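Local coordinates for protein 5-oxoprolinase subunit A (Thermus thermophilus, PDB 2DFA) that probably catalyses, as one subunit of a three-component complex, the ATP-dependent cleavage of 5-oxoproline to L-glutamate, at residues 30-35 with 107-112; 59-64 with 103-108. All coordinates share one frame; numbering follows the deposited sequence. Where two conformers were deposited one is given.

In the fold
Contacts 1 and 2 lie side by side against the parallel sheet at the core of the chain, their centres about 6 Å apart. Strands 30-34 and 58-62 are neighbours in that sheet and come first of the segments in contact. Helix 80-100 follows. The chain then returns through 103-112, which serves both contacts and leads into helix 112-120. Contact 2 takes the earlier part of this return and contact 1 the later part, with His-107 and Val-108 common to both. The contacts also touch directly: Lys-109 O and His-62 ND1 are 2.8 Å apart, probably hydrogen-bonded. His-62, His-111 and Asp-8 lie close together and could form a metal site, though no metal is present.

Contact 1: residues 30-35 with 107-112; sequences SANLAC and HVKPHG
Asn-32 and His-107 meet through one hydrogen bond, from His-107 NE2 to Asn-32 OD1, 2.8 Å long. It is nearly straight, with 163° at the hydrogen. The oxygen lies close to the plane of the imidazole, and the nitrogen lies in the plane of the carbonyl. The amide and ring planes are nevertheless turned 89° to each other. His-107 CE1 lies 3.4 Å from Ala-31 O, and it also touches Ser-30 CB.

Lys-109 approaches Asn-32 from another side. Its chain is fully extended, with CG anti to the backbone N (chi1 174°), and it crosses the Asn-32 amide at a slant. Lys-109 CD packs 3.6 Å from Asn-32 ND2. The Lys-109 NZ to Asn-32 ND2 distance is 3.3 Å, but both are donors and no bond forms. Each has acceptors nearby. Asn-6 OD1 takes hydrogen bonds from both, Asp-8 OD1 also accepts from ND2, and NZ forms a salt bridge with Glu-163. The amide is thus gripped at both ends, which fixes its rotation. An alanine in place of Asn-32 would probably leave His-107 NE2 without its acceptor, deprive Asn-6 and Asp-8 of a donor and open a gap beside Lys-109 CD.

The contact is buried near the centre of the chain. Strand 30-34 runs parallel to its neighbours, strands 2-9 and 58-62, and Asn-6 and Asp-8 belong to the former. Segment 107-112 comes between helices 80-100 and 112-120. The side chains of His-107 and Lys-109 also touch Val-142 of strand 141-143.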
ATOM      1  N   SER A  30      30.025   2.358  -4.119  1.00 35.88           N
ATOM      2  CA  SER A  30      28.969   1.447  -3.672  1.00 34.71           C
ATOM      3  C   SER A  30      27.664   2.222  -3.511  1.00 34.13           C
ATOM      4  O   SER A  30      27.673   3.421  -3.240  1.00 32.82           O
ATOM      5  CB  SER A  30      29.327   0.763  -2.339  1.00 34.83           C
ATOM      6  OG  SER A  30      30.384  -0.173  -2.480  0.50 36.16           O
ATOM      7  N   ALA A  31      26.543   1.533  -3.694  1.00 32.22           N
ATOM      8  CA  ALA A  31      25.236   2.169  -3.558  1.00 29.68           C
ATOM      9  C   ALA A  31      24.336   1.291  -2.693  1.00 29.19           C
ATOM     10  O   ALA A  31      24.455   0.066  -2.703  1.00 28.29           O
ATOM     11  CB  ALA A  31      24.611   2.369  -4.926  1.00 29.55           C
ATOM     12  N   ASN A  32      23.452   1.932  -1.936  1.00 29.74           N
ATOM     13  CA  ASN A  32      22.516   1.223  -1.071  1.00 28.94           C
ATOM     14  C   ASN A  32      21.162   1.391  -1.752  1.00 28.90           C
ATOM     15  O   ASN A  32      20.591   2.478  -1.746  1.00 27.72           O
ATOM     16  CB  ASN A  32      22.491   1.868   0.315  1.00 31.35           C
ATOM     17  CG  ASN A  32      23.875   2.291   0.788  1.00 31.91           C
ATOM     18  OD1 ASN A  32      24.788   1.470   0.900  1.00 33.00           O
ATOM     19  ND2 ASN A  32      24.035   3.580   1.062  1.00 31.33           N
ATOM     20  N   LEU A  33      20.664   0.321  -2.358  1.00 29.21           N
ATOM     21  CA  LEU A  33      19.396   0.372  -3.073  1.00 29.68           C
ATOM     22  C   LEU A  33      18.170   0.033  -2.238  1.00 28.90           C
ATOM     23  O   LEU A  33      18.162  -0.955  -1.501  1.00 27.71           O
ATOM     24  CB  LEU A  33      19.451  -0.554  -4.292  1.00 28.97           C
ATOM     25  CG  LEU A  33      20.018   0.064  -5.577  1.00 33.11           C
ATOM     26  CD1 LEU A  33      21.351   0.746  -5.302  1.00 33.22           C
ATOM     27  CD2 LEU A  33      20.167  -1.016  -6.623  1.00 32.36           C
ATOM     28  N   ALA A  34      17.134   0.861  -2.371  1.00 29.94           N
ATOM     29  CA  ALA A  34      15.880   0.654  -1.659  1.00 28.44           C
ATOM     30  C   ALA A  34      15.271  -0.660  -2.147  1.00 29.05           C
ATOM     31  O   ALA A  34      15.508  -1.082  -3.285  1.00 26.12           O
ATOM     32  CB  ALA A  34      14.915   1.822  -1.923  1.00 31.69           C
ATOM     33  N   CYS A  35      14.468  -1.296  -1.294  1.00 28.46           N
ATOM     34  CA  CYS A  35      13.882  -2.583  -1.642  1.00 27.12           C
ATOM     35  C   CYS A  35      12.354  -2.661  -1.699  1.00 29.14           C
ATOM     36  O   CYS A  35      11.786  -3.735  -1.490  1.00 29.99           O
ATOM     37  CB  CYS A  35      14.420  -3.646  -0.676  1.00 29.64           C
ATOM     38  SG  CYS A  35      16.247  -3.654  -0.532  1.00 30.59           S
ATOM     39  N   HIS A 107      26.554  -5.753  -0.016  1.00 33.07           N
ATOM     40  CA  HIS A 107      26.435  -5.501   1.413  1.00 31.18           C
ATOM     41  C   HIS A 107      24.984  -5.226   1.791  1.00 29.36           C
ATOM     42  O   HIS A 107      24.086  -5.300   0.955  1.00 28.68           O
ATOM     43  CB  HIS A 107      27.274  -4.275   1.793  1.00 30.62           C
ATOM     44  CG  HIS A 107      26.810  -3.007   1.141  1.00 31.94           C
ATOM     45  ND1 HIS A 107      27.109  -2.687  -0.167  1.00 32.21           N
ATOM     46  CD2 HIS A 107      26.021  -2.007   1.600  1.00 32.23           C
ATOM     47  CE1 HIS A 107      26.522  -1.546  -0.485  1.00 34.02           C
ATOM     48  NE2 HIS A 107      25.854  -1.114   0.571  1.00 32.37           N
ATOM     49  N   VAL A 108      24.777  -4.930   3.066  1.00 29.69           N
ATOM     50  CA  VAL A 108      23.460  -4.570   3.572  1.00 29.59           C
ATOM     51  C   VAL A 108      23.659  -3.386   4.503  1.00 30.40           C
ATOM     52  O   VAL A 108      24.621  -3.339   5.278  1.00 32.14           O
ATOM     53  CB  VAL A 108      22.785  -5.718   4.359  1.00 29.95           C
ATOM     54  CG1 VAL A 108      21.468  -5.214   4.972  1.00 29.57           C
ATOM     55  CG2 VAL A 108      22.501  -6.896   3.432  1.00 28.61           C
ATOM     56  N   LYS A 109      22.755  -2.418   4.404  1.00 31.20           N
ATOM     57  CA  LYS A 109      22.792  -1.229   5.234  1.00 31.45           C
ATOM     58  C   LYS A 109      21.355  -0.754   5.445  1.00 31.30           C
ATOM     59  O   LYS A 109      20.692  -0.326   4.499  1.00 30.64           O
ATOM     60  CB  LYS A 109      23.580  -0.116   4.548  1.00 32.85           C
ATOM     61  CG  LYS A 109      23.539   1.216   5.287  1.00 36.80           C
ATOM     62  CD  LYS A 109      24.158   2.317   4.427  1.00 39.24           C
ATOM     63  CE  LYS A 109      24.075   3.679   5.088  1.00 41.88           C
ATOM     64  NZ  LYS A 109      24.520   4.745   4.140  1.00 43.25           N
ATOM     65  N   PRO A 110      20.864  -0.820   6.685  1.00 33.62           N
ATOM     66  CA  PRO A 110      19.497  -0.392   7.027  1.00 35.44           C
ATOM     67  C   PRO A 110      19.255   1.067   6.652  1.00 35.82           C
ATOM     68  O   PRO A 110      20.184   1.877   6.656  1.00 35.25           O
ATOM     69  CB  PRO A 110      19.432  -0.599   8.537  1.00 35.75           C
ATOM     70  CG  PRO A 110      20.430  -1.713   8.776  1.00 38.84           C
ATOM     71  CD  PRO A 110      21.571  -1.334   7.872  1.00 34.88           C
ATOM     72  N   HIS A 111      18.004   1.401   6.352  1.00 35.47           N
ATOM     73  CA  HIS A 111      17.639   2.764   5.972  1.00 35.49           C
ATOM     74  C   HIS A 111      16.858   3.531   7.035  1.00 35.55           C
ATOM     75  O   HIS A 111      16.086   2.951   7.801  1.00 34.73           O
ATOM     76  CB  HIS A 111      16.789   2.750   4.696  1.00 35.93           C
ATOM     77  CG  HIS A 111      16.031   4.024   4.467  1.00 39.17           C
ATOM     78  ND1 HIS A 111      16.623   5.162   3.964  1.00 40.46           N
ATOM     79  CD2 HIS A 111      14.745   4.358   4.738  1.00 39.38           C
ATOM     80  CE1 HIS A 111      15.736   6.143   3.935  1.00 40.35           C
ATOM     81  NE2 HIS A 111      14.589   5.681   4.399  1.00 38.66           N
ATOM     82  N   GLY A 112      17.062   4.849   7.043  1.00 34.82           N
ATOM     83  CA  GLY A 112      16.358   5.745   7.943  1.00 32.47           C
ATOM     84  C   GLY A 112      16.087   5.337   9.378  1.00 33.79           C
ATOM     85  O   GLY A 112      17.004   4.992  10.122  1.00 33.49           O
TER

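Contact 2: residues 59-64 with 103-108; sequences VGAHPG and LPLHHV
Gly-60 lies against one face of the His-107 imidazole. Gly-60 CA lies 3.4 Å from the centroid of the His-107 ring, 18° off its normal, a CH-pi contact. The fit depends on glycine, because a CB here would run into CE1 of the ring. The rotation of this ring is further held by a 2.8 Å hydrogen bond between His-106 ND1 and His-107 ND1, in which either could be the donor. His-107 ND1 lies in the plane of the His-106 ring, at its edge. The far nitrogen of the His-106 ring, NE2, bonds the C-terminal carboxylate of Phe-250.

Ala-61 CB meets two side chains, Leu-105 CD1 and Val-108 CG2, each at 4.3 Å. Pro-63 CD touches the other branch of the valine, CG1, and the two side chains cross at about a right angle.

Two backbone bonds tie the segments: His-106 N to Val-59 O (2.7 Å) and Ala-61 N to His-107 O (2.9 Å). A water also joins Val-59 N to Pro-104 O.

The return after helix 80-100 runs roughly parallel to strand 58-62 and bridges it once, Ala-61 with Val-108. This is consistent with an irregular (beta/alpha) barrel, as in the glycoside hydrolase/deacetylase clan of the LamB/YcsF family.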
ATOM      1  N   VAL A  59      26.522  -2.952  -5.531  1.00 34.15           N
ATOM      2  CA  VAL A  59      25.177  -2.763  -4.999  1.00 31.58           C
ATOM      3  C   VAL A  59      24.913  -3.511  -3.699  1.00 31.34           C
ATOM      4  O   VAL A  59      25.212  -4.697  -3.575  1.00 32.21           O
ATOM      5  CB  VAL A  59      24.122  -3.184  -6.053  1.00 32.70           C
ATOM      6  CG1 VAL A  59      22.712  -3.122  -5.455  1.00 30.04           C
ATOM      7  CG2 VAL A  59      24.228  -2.273  -7.266  1.00 30.64           C
ATOM      8  N   GLY A  60      24.345  -2.799  -2.731  1.00 30.14           N
ATOM      9  CA  GLY A  60      24.008  -3.398  -1.453  1.00 29.57           C
ATOM     10  C   GLY A  60      22.540  -3.108  -1.176  1.00 30.49           C
ATOM     11  O   GLY A  60      21.956  -2.228  -1.812  1.00 28.95           O
ATOM     12  N   ALA A  61      21.946  -3.836  -0.235  1.00 30.73           N
ATOM     13  CA  ALA A  61      20.537  -3.635   0.108  1.00 31.08           C
ATOM     14  C   ALA A  61      20.373  -2.535   1.147  1.00 30.21           C
ATOM     15  O   ALA A  61      21.173  -2.409   2.074  1.00 29.97           O
ATOM     16  CB  ALA A  61      19.928  -4.941   0.627  1.00 30.78           C
ATOM     17  N   HIS A  62      19.318  -1.744   0.984  1.00 30.03           N
ATOM     18  CA  HIS A  62      19.014  -0.637   1.877  1.00 26.76           C
ATOM     19  C   HIS A  62      17.598  -0.885   2.428  1.00 28.73           C
ATOM     20  O   HIS A  62      16.667  -0.150   2.124  1.00 28.26           O
ATOM     21  CB  HIS A  62      19.067   0.668   1.069  1.00 27.80           C
ATOM     22  CG  HIS A  62      19.234   1.904   1.896  1.00 30.30           C
ATOM     23  ND1 HIS A  62      19.963   1.933   3.064  1.00 33.16           N
ATOM     24  CD2 HIS A  62      18.836   3.181   1.672  1.00 30.69           C
ATOM     25  CE1 HIS A  62      20.013   3.171   3.522  1.00 33.26           C
ATOM     26  NE2 HIS A  62      19.337   3.947   2.695  1.00 34.63           N
ATOM     27  N   PRO A  63      17.428  -1.940   3.246  1.00 27.69           N
ATOM     28  CA  PRO A  63      16.109  -2.253   3.813  1.00 28.43           C
ATOM     29  C   PRO A  63      15.584  -1.220   4.807  1.00 27.56           C
ATOM     30  O   PRO A  63      16.348  -0.602   5.552  1.00 27.21           O
ATOM     31  CB  PRO A  63      16.326  -3.625   4.445  1.00 28.61           C
ATOM     32  CG  PRO A  63      17.765  -3.550   4.906  1.00 28.23           C
ATOM     33  CD  PRO A  63      18.441  -2.915   3.695  1.00 27.95           C
ATOM     34  N   GLY A  64      14.268  -1.030   4.807  1.00 28.96           N
ATOM     35  CA  GLY A  64      13.668  -0.071   5.714  1.00 27.34           C
ATOM     36  C   GLY A  64      12.334  -0.526   6.280  1.00 29.17           C
ATOM     37  O   GLY A  64      11.864  -1.631   5.995  1.00 27.58           O
ATOM     38  N   LEU A 103      25.125  -9.815 -11.100  1.00 39.95           N
ATOM     39  CA  LEU A 103      25.888  -9.098 -10.085  1.00 39.75           C
ATOM     40  C   LEU A 103      25.667  -9.698  -8.705  1.00 39.19           C
ATOM     41  O   LEU A 103      24.614 -10.273  -8.424  1.00 38.23           O
ATOM     42  CB  LEU A 103      25.480  -7.622 -10.053  1.00 40.50           C
ATOM     43  CG  LEU A 103      25.679  -6.807 -11.331  1.00 43.05           C
ATOM     44  CD1 LEU A 103      25.081  -5.423 -11.156  1.00 42.73           C
ATOM     45  CD2 LEU A 103      27.167  -6.715 -11.652  1.00 43.24           C
ATOM     46  N   PRO A 104      26.664  -9.572  -7.819  1.00 38.64           N
ATOM     47  CA  PRO A 104      26.513 -10.122  -6.471  1.00 37.89           C
ATOM     48  C   PRO A 104      25.922  -9.062  -5.544  1.00 36.76           C
ATOM     49  O   PRO A 104      25.945  -7.871  -5.860  1.00 33.97           O
ATOM     50  CB  PRO A 104      27.946 -10.460  -6.092  1.00 40.02           C
ATOM     51  CG  PRO A 104      28.698  -9.285  -6.679  1.00 40.32           C
ATOM     52  CD  PRO A 104      28.048  -9.114  -8.054  1.00 39.58           C
ATOM     53  N   LEU A 105      25.369  -9.498  -4.417  1.00 36.18           N
ATOM     54  CA  LEU A 105      24.837  -8.567  -3.427  1.00 34.62           C
ATOM     55  C   LEU A 105      26.081  -8.218  -2.617  1.00 35.15           C
ATOM     56  O   LEU A 105      26.658  -9.076  -1.952  1.00 35.95           O
ATOM     57  CB  LEU A 105      23.802  -9.247  -2.534  1.00 34.38           C
ATOM     58  CG  LEU A 105      23.239  -8.347  -1.433  1.00 35.15           C
ATOM     59  CD1 LEU A 105      22.519  -7.147  -2.058  1.00 33.61           C
ATOM     60  CD2 LEU A 105      22.296  -9.157  -0.551  1.00 33.65           C
ATOM     61  N   HIS A 106      26.493  -6.960  -2.684  1.00 34.38           N
ATOM     62  CA  HIS A 106      27.711  -6.503  -2.023  1.00 34.43           C
ATOM     63  C   HIS A 106      27.659  -6.295  -0.514  1.00 34.11           C
ATOM     64  O   HIS A 106      28.613  -6.619   0.199  1.00 34.78           O
ATOM     65  CB  HIS A 106      28.180  -5.223  -2.717  1.00 35.27           C
ATOM     66  CG  HIS A 106      29.450  -4.658  -2.167  1.00 36.70           C
ATOM     67  ND1 HIS A 106      29.476  -3.557  -1.340  1.00 35.82           N
ATOM     68  CD2 HIS A 106      30.742  -5.019  -2.359  1.00 37.60           C
ATOM     69  CE1 HIS A 106      30.731  -3.258  -1.052  1.00 37.54           C
ATOM     70  NE2 HIS A 106      31.518  -4.129  -1.656  1.00 37.12           N
ATOM     71  N   HIS A 107      26.554  -5.753  -0.016  1.00 33.07           N
ATOM     72  CA  HIS A 107      26.435  -5.501   1.413  1.00 31.18           C
ATOM     73  C   HIS A 107      24.984  -5.226   1.791  1.00 29.36           C
ATOM     74  O   HIS A 107      24.086  -5.300   0.955  1.00 28.68           O
ATOM     75  CB  HIS A 107      27.274  -4.275   1.793  1.00 30.62           C
ATOM     76  CG  HIS A 107      26.810  -3.007   1.141  1.00 31.94           C
ATOM     77  ND1 HIS A 107      27.109  -2.687  -0.167  1.00 32.21           N
ATOM     78  CD2 HIS A 107      26.021  -2.007   1.600  1.00 32.23           C
ATOM     79  CE1 HIS A 107      26.522  -1.546  -0.485  1.00 34.02           C
ATOM     80  NE2 HIS A 107      25.854  -1.114   0.571  1.00 32.37           N
ATOM     81  N   VAL A 108      24.777  -4.930   3.066  1.00 29.69           N
ATOM     82  CA  VAL A 108      23.460  -4.570   3.572  1.00 29.59           C
ATOM     83  C   VAL A 108      23.659  -3.386   4.503  1.00 30.40           C
ATOM     84  O   VAL A 108      24.621  -3.339   5.278  1.00 32.14           O
ATOM     85  CB  VAL A 108      22.785  -5.718   4.359  1.00 29.95           C
ATOM     86  CG1 VAL A 108      21.468  -5.214   4.972  1.00 29.57           C
ATOM     87  CG2 VAL A 108      22.501  -6.896   3.432  1.00 28.61           C
TER
HETATM   88  O   HOH W   1      27.263  -5.588  -6.566  1.00 34.30           O